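Local coordinates for STIL N-terminal domain-containing protein (Trichoplax adhaerens, PDB 5OI9) that probably acts in centriole assembly, as a STIL-family protein whose N-terminal domain, the part described here, may serve in protein binding, at residues F92-R96 and H108-A112; I259-I265 and L298-T304; S187-S193 and K321-A327. All blocks are in the same frame, centred on the assembly; numbering follows the deposited sequence.

Interaction 1: F92-R96 and H108-A112; sequences FDPGR and HVPTA
Asp-93, the last residue before strand 85-97 is interrupted, carries most of the polar load here. With chi1 t its carboxylate reaches across to the other segment, where OD2 accepts the backbone N of Thr-111 at 2.7 Å and OD1 accepts Thr-111 OG1 at 2.6 Å (Thr-111 chi1 m). The same OD1 also takes Gly-95 N at 3.2 Å, two residues on, which makes an Asx turn through Pro-94. Gly-95 sits at phi/psi 89/167, where a CB would collide with the carbonyl of Pro-94, with His-108 CE1 and with Val-109 O; its CA passes 4.1 Å from Pro-110 CA. After this turn the backbone pairs once: Arg-96 and Val-109 form an antiparallel hydrogen-bonded pair, CA to CA 5.3 Å, with Arg-96 N to Val-109 O at 2.6 Å and Val-109 N to Arg-96 O at 3.0 Å. Arg-96 O also receives a CA-H...O contact from His-108 CA at 3.4 Å. The Arg-96 side chain (m, t, m, chi4 179°) folds along the partner so that one face of its guanidinium lies against Thr-111 O. The His-108 ring stacks on Phe-72 of strand 69-79. An Asx turn thus interrupts strand 85-97 just before its single antiparallel pairing with strand 108-109, the two forming a beta hairpin.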
# COMPACT_ATOMS: atom_id res chain seq x y z
N PHE A 92 17.18 -6.91 6.69
CA PHE A 92 16.82 -7.25 8.05
C PHE A 92 17.18 -6.10 8.98
O PHE A 92 18.22 -5.45 8.81
CB PHE A 92 17.53 -8.53 8.50
CG PHE A 92 17.49 -8.75 9.99
CD1 PHE A 92 16.33 -9.17 10.61
CD2 PHE A 92 18.62 -8.54 10.77
CE1 PHE A 92 16.29 -9.37 11.97
CE2 PHE A 92 18.59 -8.75 12.13
CZ PHE A 92 17.42 -9.16 12.74
N ASP A 93 16.33 -5.85 9.96
CA ASP A 93 16.53 -4.75 10.90
C ASP A 93 16.05 -5.17 12.28
O ASP A 93 14.84 -5.39 12.48
CB ASP A 93 15.78 -3.51 10.41
CG ASP A 93 16.02 -2.29 11.30
OD1 ASP A 93 16.94 -2.34 12.15
OD2 ASP A 93 15.29 -1.29 11.14
N PRO A 94 16.95 -5.30 13.25
CA PRO A 94 16.52 -5.69 14.60
C PRO A 94 15.60 -4.67 15.25
O PRO A 94 14.75 -5.05 16.07
CB PRO A 94 17.84 -5.83 15.38
CG PRO A 94 18.90 -5.95 14.32
CD PRO A 94 18.41 -5.15 13.16
N GLY A 95 15.74 -3.40 14.90
CA GLY A 95 14.88 -2.36 15.42
C GLY A 95 15.41 -1.75 16.71
O GLY A 95 16.32 -2.27 17.36
N ARG A 96 14.81 -0.63 17.08
CA ARG A 96 15.14 0.08 18.30
C ARG A 96 14.00 -0.03 19.31
O ARG A 96 12.84 -0.22 18.95
CB ARG A 96 15.41 1.57 18.03
CG ARG A 96 16.41 1.85 16.93
CD ARG A 96 16.48 3.34 16.64
NE ARG A 96 15.17 3.89 16.30
CZ ARG A 96 14.94 5.17 16.02
NH1 ARG A 96 15.94 6.05 16.04
NH2 ARG A 96 13.72 5.57 15.71
N HIS A 108 8.65 -0.49 19.99
CA HIS A 108 9.59 -1.20 19.12
C HIS A 108 9.43 -0.67 17.70
O HIS A 108 8.37 -0.83 17.09
CB HIS A 108 9.33 -2.70 19.18
CG HIS A 108 10.28 -3.53 18.37
ND1 HIS A 108 11.65 -3.48 18.55
CD2 HIS A 108 10.06 -4.44 17.40
CE1 HIS A 108 12.23 -4.32 17.71
NE2 HIS A 108 11.29 -4.91 17.00
N VAL A 109 10.48 -0.03 17.18
CA VAL A 109 10.43 0.64 15.88
C VAL A 109 11.70 0.32 15.10
O VAL A 109 12.72 -0.09 15.67
CB VAL A 109 10.28 2.17 16.03
CG1 VAL A 109 8.93 2.51 16.65
CG2 VAL A 109 11.43 2.74 16.84
N PRO A 110 11.66 0.48 13.77
CA PRO A 110 12.86 0.23 12.96
C PRO A 110 13.99 1.19 13.32
O PRO A 110 13.79 2.24 13.94
CB PRO A 110 12.38 0.46 11.52
CG PRO A 110 10.91 0.22 11.57
CD PRO A 110 10.47 0.70 12.92
N THR A 111 15.20 0.80 12.91
CA THR A 111 16.39 1.60 13.21
C THR A 111 16.30 2.98 12.57
O THR A 111 16.30 4.00 13.26
CB THR A 111 17.65 0.86 12.74
OG1 THR A 111 17.86 -0.30 13.55
CG2 THR A 111 18.86 1.78 12.83
N ALA A 112 16.23 3.02 11.24
CA ALA A 112 16.17 4.28 10.50
C ALA A 112 15.18 4.10 9.35
O ALA A 112 15.49 3.43 8.36
CB ALA A 112 17.54 4.70 9.99

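Interaction 2: I259-I265 and L298-T304; sequences IWVDGVI and LVLYTQT
Leu-298, Leu-300, Ile-259 and Val-261 form the apolar centre, on one face of two adjacent parallel strands. Leu-298 CD1 lies 3.8 Å from both Ile-259 CG1 and Val-261 CG2; Leu-300 CD1 lies 3.7 Å from Val-261 CB and 3.8 Å from Val-264 CG2. Both leucines are t,p. Helix 270-281 covers this face, touching Ile-259, Val-261 and Leu-298. On the other face Trp-260 (chi1 p) packs its CB 4.0 Å from Val-299 CB, beneath helix 210-216; the same CB also lies at the edge of the Tyr-301 ring (chi1 m), 4.3 Å from Tyr-301 CE2, and Trp-260 NE1 bonds to Val-244 O.

The strand axes run 12° apart with a closest approach of 4.7 Å, in the register Ile-259/Leu-298, Trp-260/Val-299, Val-261/Leu-300 and Asp-262/Tyr-301. The ladder comprises Val-299 N to Ile-259 O (3.0 Å), Val-261 N to Val-299 O (3.0 Å), Tyr-301 N to Val-261 O (2.8 Å) and a weak Gly-263 N to Tyr-301 O (3.4 Å). At Gly-263 (phi/psi 88/24) the chain turns a corner; beyond it, Gln-303 N bonds to Val-264 O at 2.8 Å. At the polar edge, the CA-to-CB bond of Gln-303 points toward the first segment, and its NE2 makes a weak hydrogen bond to Phe-224 O. Parallel neighbours joined through a helix that packs on their shared face are the signature of a beta-alpha-beta unit, here 256-264, 270-281 and 296-302.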
# COMPACT_ATOMS: atom_id res chain seq x y z
N ILE A 259 -10.28 14.95 -5.84
CA ILE A 259 -8.83 14.86 -5.87
C ILE A 259 -8.34 15.04 -7.30
O ILE A 259 -9.10 14.93 -8.26
CB ILE A 259 -8.32 13.51 -5.32
CG1 ILE A 259 -8.85 12.36 -6.19
CG2 ILE A 259 -8.73 13.32 -3.88
CD1 ILE A 259 -8.33 10.99 -5.79
N TRP A 260 -7.05 15.33 -7.42
CA TRP A 260 -6.35 15.25 -8.70
C TRP A 260 -5.15 14.34 -8.55
O TRP A 260 -4.55 14.25 -7.47
CB TRP A 260 -5.93 16.64 -9.22
CG TRP A 260 -4.96 17.38 -8.34
CD1 TRP A 260 -5.27 18.32 -7.40
CD2 TRP A 260 -3.54 17.27 -8.34
NE1 TRP A 260 -4.12 18.79 -6.80
CE2 TRP A 260 -3.05 18.16 -7.37
CE3 TRP A 260 -2.63 16.49 -9.07
CZ2 TRP A 260 -1.69 18.30 -7.10
CZ3 TRP A 260 -1.27 16.63 -8.79
CH2 TRP A 260 -0.82 17.52 -7.82
N VAL A 261 -4.81 13.63 -9.62
CA VAL A 261 -3.70 12.69 -9.63
C VAL A 261 -2.88 12.91 -10.90
O VAL A 261 -3.43 13.10 -11.98
CB VAL A 261 -4.18 11.23 -9.54
CG1 VAL A 261 -3.02 10.26 -9.72
CG2 VAL A 261 -4.88 10.98 -8.21
N ASP A 262 -1.55 12.88 -10.75
CA ASP A 262 -0.62 13.11 -11.85
C ASP A 262 0.40 11.98 -11.88
O ASP A 262 0.72 11.37 -10.86
CB ASP A 262 0.08 14.47 -11.69
CG ASP A 262 1.07 14.75 -12.80
OD1 ASP A 262 0.90 14.21 -13.91
OD2 ASP A 262 2.03 15.52 -12.55
N GLY A 263 0.91 11.69 -13.08
CA GLY A 263 2.03 10.79 -13.23
C GLY A 263 1.70 9.32 -13.36
O GLY A 263 2.55 8.48 -13.04
N VAL A 264 0.50 8.98 -13.83
CA VAL A 264 0.13 7.59 -14.09
C VAL A 264 -0.23 7.46 -15.56
O VAL A 264 -0.48 8.45 -16.25
CB VAL A 264 -1.03 7.10 -13.19
CG1 VAL A 264 -0.68 7.26 -11.72
CG2 VAL A 264 -2.31 7.86 -13.53
N ILE A 265 -0.26 6.22 -16.03
CA ILE A 265 -0.62 5.96 -17.43
C ILE A 265 -2.13 5.89 -17.60
O ILE A 265 -2.67 6.39 -18.60
CB ILE A 265 0.08 4.68 -17.93
CG1 ILE A 265 1.55 4.97 -18.24
CG2 ILE A 265 -0.62 4.12 -19.15
CD1 ILE A 265 2.33 3.76 -18.68
N LEU A 298 -12.48 13.21 -9.86
CA LEU A 298 -11.06 12.92 -10.03
C LEU A 298 -10.60 13.59 -11.31
O LEU A 298 -11.13 13.31 -12.39
CB LEU A 298 -10.81 11.41 -10.09
CG LEU A 298 -9.47 10.97 -10.68
CD1 LEU A 298 -8.31 11.40 -9.80
CD2 LEU A 298 -9.46 9.46 -10.89
N VAL A 299 -9.64 14.50 -11.18
CA VAL A 299 -8.99 15.12 -12.33
C VAL A 299 -7.68 14.37 -12.54
O VAL A 299 -6.75 14.48 -11.74
CB VAL A 299 -8.75 16.62 -12.11
CG1 VAL A 299 -8.13 17.25 -13.34
CG2 VAL A 299 -10.05 17.32 -11.76
N LEU A 300 -7.62 13.58 -13.61
CA LEU A 300 -6.54 12.63 -13.83
C LEU A 300 -5.63 13.14 -14.94
O LEU A 300 -6.03 13.16 -16.11
CB LEU A 300 -7.10 11.25 -14.17
CG LEU A 300 -6.10 10.09 -14.16
CD1 LEU A 300 -5.44 9.96 -12.80
CD2 LEU A 300 -6.80 8.79 -14.55
N TYR A 301 -4.42 13.53 -14.58
CA TYR A 301 -3.40 13.96 -15.54
C TYR A 301 -2.55 12.75 -15.90
O TYR A 301 -1.57 12.43 -15.23
CB TYR A 301 -2.55 15.09 -14.97
CG TYR A 301 -3.33 16.35 -14.70
CD1 TYR A 301 -3.49 17.32 -15.69
CD2 TYR A 301 -3.90 16.59 -13.46
CE1 TYR A 301 -4.19 18.48 -15.45
CE2 TYR A 301 -4.61 17.74 -13.21
CZ TYR A 301 -4.76 18.68 -14.21
OH TYR A 301 -5.46 19.84 -13.96
N THR A 302 -2.93 12.06 -16.98
CA THR A 302 -2.15 10.91 -17.40
C THR A 302 -0.91 11.36 -18.16
O THR A 302 -0.85 12.45 -18.73
CB THR A 302 -2.98 9.97 -18.27
OG1 THR A 302 -3.26 10.59 -19.53
CG2 THR A 302 -4.29 9.61 -17.58
N GLN A 303 0.10 10.48 -18.16
CA GLN A 303 1.36 10.75 -18.85
C GLN A 303 1.27 10.56 -20.35
O GLN A 303 2.20 10.95 -21.06
CB GLN A 303 2.47 9.86 -18.29
CG GLN A 303 2.78 10.08 -16.82
CD GLN A 303 3.68 9.00 -16.25
OE1 GLN A 303 3.59 7.84 -16.64
NE2 GLN A 303 4.55 9.38 -15.32
N THR A 304 0.19 9.97 -20.85
CA THR A 304 0.08 9.62 -22.26
C THR A 304 -0.88 10.51 -23.04
O THR A 304 -1.07 10.30 -24.24
CB THR A 304 -0.35 8.15 -22.41
OG1 THR A 304 -1.61 7.95 -21.76
CG2 THR A 304 0.69 7.23 -21.79

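Interaction 3: S187-S193 and K321-A327; sequences SGVVVPS and KFLYCQA
Lys-321 opens the second segment just ahead of its strand: its O accepts Ser-193 N at 3.2 Å and, weakly, Ser-193 OG at 3.0 Å (Ser-193 chi1 p). Phe-322 (chi1 p) is then paired with Pro-192, non-hydrogen-bonded, CA to CA 4.4 Å, with diverging side chains; its CD1 is 4.1 Å from Val-190 CG1. At Leu-323 the pairing with Val-191 is closed by Leu-323 N to Val-191 O at 2.7 Å and Val-191 N to Leu-323 O at 3.0 Å, and Leu-323 CD2 touches Ser-193 CB at 3.6 Å. Tyr-324 (chi1 p) pairs with Val-190 without hydrogen bonds, its CB 3.8 Å from Val-190 CG1. The strands spread at Cys-325, 6.2 Å from Val-189 between CA atoms, so that Val-189 N to Cys-325 O is a weak 3.4 Å bond. Gln-326 comes close to Gly-188, CA to CA 4.3 Å, and Ala-327 restores a full pair: Ser-187 N to Ala-327 O is 2.8 Å and Ala-327 N to Ser-187 O 3.0 Å. The antiparallel strand axes lie at 163°, 4.5 Å apart at closest. Helix 139-155 covers the face of Val-190 and Tyr-324, strand 343-348 packs against that of Ser-187, Val-189 and Cys-325, and strand 167-176 continues the sheet beside 187-192.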
# COMPACT_ATOMS: atom_id res chain seq x y z
N SER A 187 3.80 -15.68 5.50
CA SER A 187 3.55 -14.26 5.26
C SER A 187 2.05 -14.01 5.19
O SER A 187 1.33 -14.73 4.50
CB SER A 187 4.21 -13.79 3.97
OG SER A 187 3.59 -14.39 2.84
N GLY A 188 1.59 -12.99 5.91
CA GLY A 188 0.19 -12.61 5.89
C GLY A 188 0.04 -11.14 5.59
O GLY A 188 0.88 -10.32 5.95
N VAL A 189 -1.06 -10.81 4.90
CA VAL A 189 -1.33 -9.45 4.47
C VAL A 189 -2.81 -9.14 4.68
O VAL A 189 -3.66 -10.03 4.64
CB VAL A 189 -0.93 -9.23 2.98
CG1 VAL A 189 -1.88 -9.97 2.05
CG2 VAL A 189 -0.88 -7.75 2.64
N VAL A 190 -3.10 -7.86 4.93
CA VAL A 190 -4.46 -7.35 4.93
C VAL A 190 -4.52 -6.13 4.03
O VAL A 190 -3.61 -5.28 4.06
CB VAL A 190 -4.96 -7.01 6.36
CG1 VAL A 190 -5.12 -8.27 7.18
CG2 VAL A 190 -4.02 -6.04 7.05
N VAL A 191 -5.56 -6.05 3.21
CA VAL A 191 -5.77 -4.93 2.30
C VAL A 191 -7.23 -4.51 2.40
O VAL A 191 -8.11 -5.38 2.48
CB VAL A 191 -5.39 -5.31 0.85
CG1 VAL A 191 -5.75 -4.19 -0.11
CG2 VAL A 191 -3.91 -5.63 0.76
N PRO A 192 -7.54 -3.21 2.40
CA PRO A 192 -8.95 -2.81 2.35
C PRO A 192 -9.60 -3.34 1.09
O PRO A 192 -9.01 -3.33 0.01
CB PRO A 192 -8.88 -1.28 2.35
CG PRO A 192 -7.57 -0.95 2.96
CD PRO A 192 -6.64 -2.06 2.57
N SER A 193 -10.82 -3.85 1.24
CA SER A 193 -11.51 -4.46 0.12
C SER A 193 -12.31 -3.47 -0.71
O SER A 193 -12.71 -3.81 -1.83
CB SER A 193 -12.45 -5.56 0.62
OG SER A 193 -13.45 -5.03 1.47
N LYS A 321 -14.42 -3.55 5.84
CA LYS A 321 -14.19 -4.89 5.32
C LYS A 321 -12.81 -4.96 4.68
O LYS A 321 -12.36 -4.01 4.05
CB LYS A 321 -15.27 -5.26 4.29
CG LYS A 321 -15.13 -6.65 3.71
CD LYS A 321 -15.91 -6.79 2.42
CE LYS A 321 -15.22 -7.75 1.46
NZ LYS A 321 -15.80 -7.71 0.09
N PHE A 322 -12.13 -6.10 4.86
CA PHE A 322 -10.77 -6.24 4.36
C PHE A 322 -10.57 -7.60 3.71
O PHE A 322 -11.21 -8.58 4.07
CB PHE A 322 -9.73 -6.03 5.48
CG PHE A 322 -9.90 -6.96 6.66
CD1 PHE A 322 -9.24 -8.18 6.70
CD2 PHE A 322 -10.69 -6.60 7.73
CE1 PHE A 322 -9.38 -9.02 7.79
CE2 PHE A 322 -10.84 -7.44 8.82
CZ PHE A 322 -10.18 -8.65 8.85
N LEU A 323 -9.66 -7.63 2.74
CA LEU A 323 -9.16 -8.87 2.18
C LEU A 323 -7.95 -9.32 2.99
O LEU A 323 -7.20 -8.50 3.54
CB LEU A 323 -8.75 -8.70 0.72
CG LEU A 323 -9.71 -7.93 -0.19
CD1 LEU A 323 -9.05 -7.68 -1.53
CD2 LEU A 323 -11.00 -8.70 -0.36
N TYR A 324 -7.75 -10.63 3.07
CA TYR A 324 -6.61 -11.17 3.79
C TYR A 324 -6.37 -12.60 3.36
O TYR A 324 -7.30 -13.29 2.92
CB TYR A 324 -6.81 -11.10 5.30
CG TYR A 324 -7.89 -12.02 5.81
CD1 TYR A 324 -9.24 -11.72 5.63
CD2 TYR A 324 -7.57 -13.20 6.47
CE1 TYR A 324 -10.23 -12.56 6.10
CE2 TYR A 324 -8.55 -14.04 6.95
CZ TYR A 324 -9.88 -13.73 6.76
OH TYR A 324 -10.86 -14.57 7.22
N CYS A 325 -5.12 -13.04 3.47
CA CYS A 325 -4.76 -14.44 3.32
C CYS A 325 -3.30 -14.63 3.70
O CYS A 325 -2.61 -13.66 4.01
CB CYS A 325 -4.98 -14.94 1.89
SG CYS A 325 -3.67 -14.51 0.73
N GLN A 326 -2.82 -15.87 3.68
CA GLN A 326 -1.43 -16.14 4.01
C GLN A 326 -0.85 -17.12 3.00
O GLN A 326 -1.57 -17.83 2.29
CB GLN A 326 -1.28 -16.69 5.43
CG GLN A 326 -1.87 -18.08 5.61
CD GLN A 326 -1.39 -18.74 6.89
OE1 GLN A 326 -1.61 -18.23 7.99
NE2 GLN A 326 -0.73 -19.89 6.75
N ALA A 327 0.48 -17.13 2.93
CA ALA A 327 1.23 -18.08 2.13
C ALA A 327 2.47 -18.48 2.91
O ALA A 327 2.97 -17.71 3.74
CB ALA A 327 1.61 -17.50 0.76

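In the fold
The three contacts fall in two parts of the chain. Interactions 1 and 3 belong to the same large, branched or curled mixed sheet: their centres are 24 Å apart and their nearest atoms about 15 Å, with interaction 1 closing along the sequence before interaction 3 opens. Interaction 2 lies in a separate seven-stranded mixed sheet, on the opposite side of the chain's centre from both others, 35 Å from interaction 1 and 28 Å from interaction 3 between centres. In sequence, however, it is nested inside the loop that interaction 3 closes, so the chain leaves the first sheet, builds much of the second and returns. None of the three contacts touches another.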